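Local coordinates for archeaosine synthase QueF-Like (Pyrobaculum calidifontis, PDB 5K0P), which catalyses the last step of archaeosine biosynthesis, using free ammonium to turn the nitrile of preQ0-modified tRNA into a formamidine, at the interface of chains A and B. Numbering follows the deposited sequence. Chains: chain A/B, Archeaosine synthase QueF-Like.

The interface of chains A and B. Residues chain A 6-11; chain B 63, 67, 96-98.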
loop_
_atom_site.group_PDB
_atom_site.type_symbol
_atom_site.label_atom_id
_atom_site.label_comp_id
_atom_site.label_asym_id
_atom_site.label_seq_id
_atom_site.Cartn_x
_atom_site.Cartn_y
_atom_site.Cartn_z
ATOM N N LYS A 6 -8.161 -6.389 36.784
ATOM C CA LYS A 6 -8.989 -7.153 35.823
ATOM C C LYS A 6 -8.179 -7.214 34.537
ATOM O O LYS A 6 -7.584 -6.211 34.135
ATOM C CB LYS A 6 -10.348 -6.495 35.626
ATOM C CG LYS A 6 -11.092 -6.923 34.363
ATOM C CD LYS A 6 -12.581 -6.593 34.444
ATOM C CE LYS A 6 -12.920 -5.109 34.768
ATOM N NZ LYS A 6 -12.381 -3.972 33.926
ATOM N N SER A 7 -8.110 -8.381 33.910
ATOM C CA SER A 7 -7.120 -8.590 32.870
ATOM C C SER A 7 -7.713 -8.220 31.476
ATOM O O SER A 7 -8.897 -7.940 31.343
ATOM C CB SER A 7 -6.554 -10.015 32.963
ATOM O OG SER A 7 -7.563 -10.915 32.645
ATOM N N PRO A 8 -6.858 -8.132 30.449
ATOM C CA PRO A 8 -7.402 -7.928 29.105
ATOM C C PRO A 8 -8.330 -9.028 28.633
ATOM O O PRO A 8 -8.269 -10.157 29.131
ATOM C CB PRO A 8 -6.170 -7.912 28.217
ATOM C CG PRO A 8 -5.026 -7.667 29.115
ATOM C CD PRO A 8 -5.396 -8.151 30.468
ATOM N N SER A 9 -9.139 -8.687 27.650
ATOM C CA SER A 9 -9.968 -9.616 26.932
ATOM C C SER A 9 -9.208 -10.467 25.919
ATOM O O SER A 9 -9.613 -11.593 25.674
ATOM C CB SER A 9 -11.101 -8.874 26.198
ATOM O OG SER A 9 -11.843 -8.077 27.108
ATOM N N LEU A 10 -8.163 -9.922 25.302
ATOM C CA LEU A 10 -7.425 -10.591 24.228
ATOM C C LEU A 10 -6.051 -9.923 24.145
ATOM O O LEU A 10 -5.947 -8.710 24.273
ATOM C CB LEU A 10 -8.112 -10.435 22.837
ATOM C CG LEU A 10 -7.563 -11.297 21.720
ATOM C CD1 LEU A 10 -7.835 -12.767 22.075
ATOM C CD2 LEU A 10 -8.241 -11.042 20.404
ATOM N N VAL A 11 -5.016 -10.727 23.981
ATOM C CA VAL A 11 -3.699 -10.213 23.674
ATOM C C VAL A 11 -3.208 -10.850 22.391
ATOM O O VAL A 11 -3.427 -12.031 22.197
ATOM C CB VAL A 11 -2.724 -10.532 24.820
ATOM C CG1 VAL A 11 -1.295 -10.084 24.494
ATOM C CG2 VAL A 11 -3.142 -9.911 26.124
ATOM N N GLU B 63 -0.992 -3.583 29.142
ATOM C CA GLU B 63 -2.017 -4.537 29.528
ATOM C C GLU B 63 -3.017 -3.874 30.541
ATOM O O GLU B 63 -4.283 -4.085 30.481
ATOM C CB GLU B 63 -1.341 -5.808 30.074
ATOM C CG GLU B 63 -0.697 -5.620 31.418
ATOM C CD GLU B 63 0.073 -6.825 31.886
ATOM O OE1 GLU B 63 1.132 -7.068 31.279
ATOM O OE2 GLU B 63 -0.393 -7.492 32.860
ATOM N N VAL B 67 -7.277 -1.719 30.049
ATOM C CA VAL B 67 -8.366 -1.993 30.932
ATOM C C VAL B 67 -8.730 -0.727 31.633
ATOM O O VAL B 67 -9.896 -0.469 31.787
ATOM C CB VAL B 67 -8.032 -3.096 31.919
ATOM C CG1 VAL B 67 -9.125 -3.266 32.946
ATOM C CG2 VAL B 67 -7.864 -4.434 31.178
ATOM N N GLU B 96 -0.627 -6.258 20.773
ATOM C CA GLU B 96 -1.929 -5.628 20.920
ATOM C C GLU B 96 -2.652 -6.153 22.077
ATOM O O GLU B 96 -2.783 -7.363 22.190
ATOM C CB GLU B 96 -2.855 -5.903 19.743
ATOM C CG GLU B 96 -2.271 -5.581 18.436
ATOM C CD GLU B 96 -3.250 -5.689 17.288
ATOM O OE1 GLU B 96 -4.448 -6.150 17.397
ATOM O OE2 GLU B 96 -2.715 -5.280 16.269
ATOM N N VAL B 97 -3.147 -5.238 22.908
ATOM C CA VAL B 97 -3.932 -5.581 24.018
ATOM C C VAL B 97 -5.331 -5.048 23.814
ATOM O O VAL B 97 -5.535 -3.841 23.619
ATOM C CB VAL B 97 -3.406 -4.926 25.251
ATOM C CG1 VAL B 97 -4.270 -5.327 26.434
ATOM C CG2 VAL B 97 -2.043 -5.381 25.536
ATOM N N VAL B 98 -6.315 -5.929 23.969
ATOM C CA VAL B 98 -7.699 -5.535 23.822
ATOM C C VAL B 98 -8.438 -5.720 25.127
ATOM O O VAL B 98 -8.278 -6.760 25.827
ATOM C CB VAL B 98 -8.373 -6.447 22.749
ATOM C CG1 VAL B 98 -9.844 -6.123 22.615
ATOM C CG2 VAL B 98 -7.661 -6.375 21.429
#
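A:Pro8 sets its ring against B:Val97, with ring atom CG meeting the CG1 methyl of the valine at 3.6 Å and the two side chains crossing at a slant. CG1 of B:Val97 stands anti to its backbone N (chi1 -180°), the branch that touches both CB and CG of the proline. CG of the ring also lies 3.9 Å from the backbone O of B:Glu63 in helix 62-77, so the proline touches both this helix and strand 93-102. One turn further along the helix, B:Val67 turns its CG2 methyl to the chain A segment, 4.1 Å from CA of A:Pro8. The fork of B:Val67 faces the carbonyl oxygen of A:Lys6, both CG1 and CG2 touching it from one side, CG2 at 3.5 Å from that O. The side chain of A:Lys6, bent at its last two torsions, brings its terminal NZ near CG1 of this valine, but it is poorly ordered and this contact is doubtful.

Beyond the proline, backbone pairing takes over. The carbonyl oxygen of B:Val98 accepts two amides: N of A:Ser9 lies in the carbonyl plane at 2.8 Å, whereas N of A:Leu10 is tilted 29° from that plane. Strand 10-20 of chain A thus begins antiparallel to strand 93-102 of chain B, and A:Val11 pairs with B:Val97 in the same register. Side chains add a modest apolar contact here, CB of A:Leu10 lying 4.0 Å from CB of B:Val98.

The pairing continues the beta-sheet from one subunit into the next, as expected within a pentamer of the tunnel-fold decamer. The centre of the patch lies about 34 Å from A:Cys21, the nucleophile of chain A, yet B:Glu63, a residue of a substrate site shared between subunits, borders it through its backbone. In the return bond of the strand pair, N of B:Val98 reaches O of A:Leu10 at 2.8 Å, nearly in line with the carbonyl bond (163°).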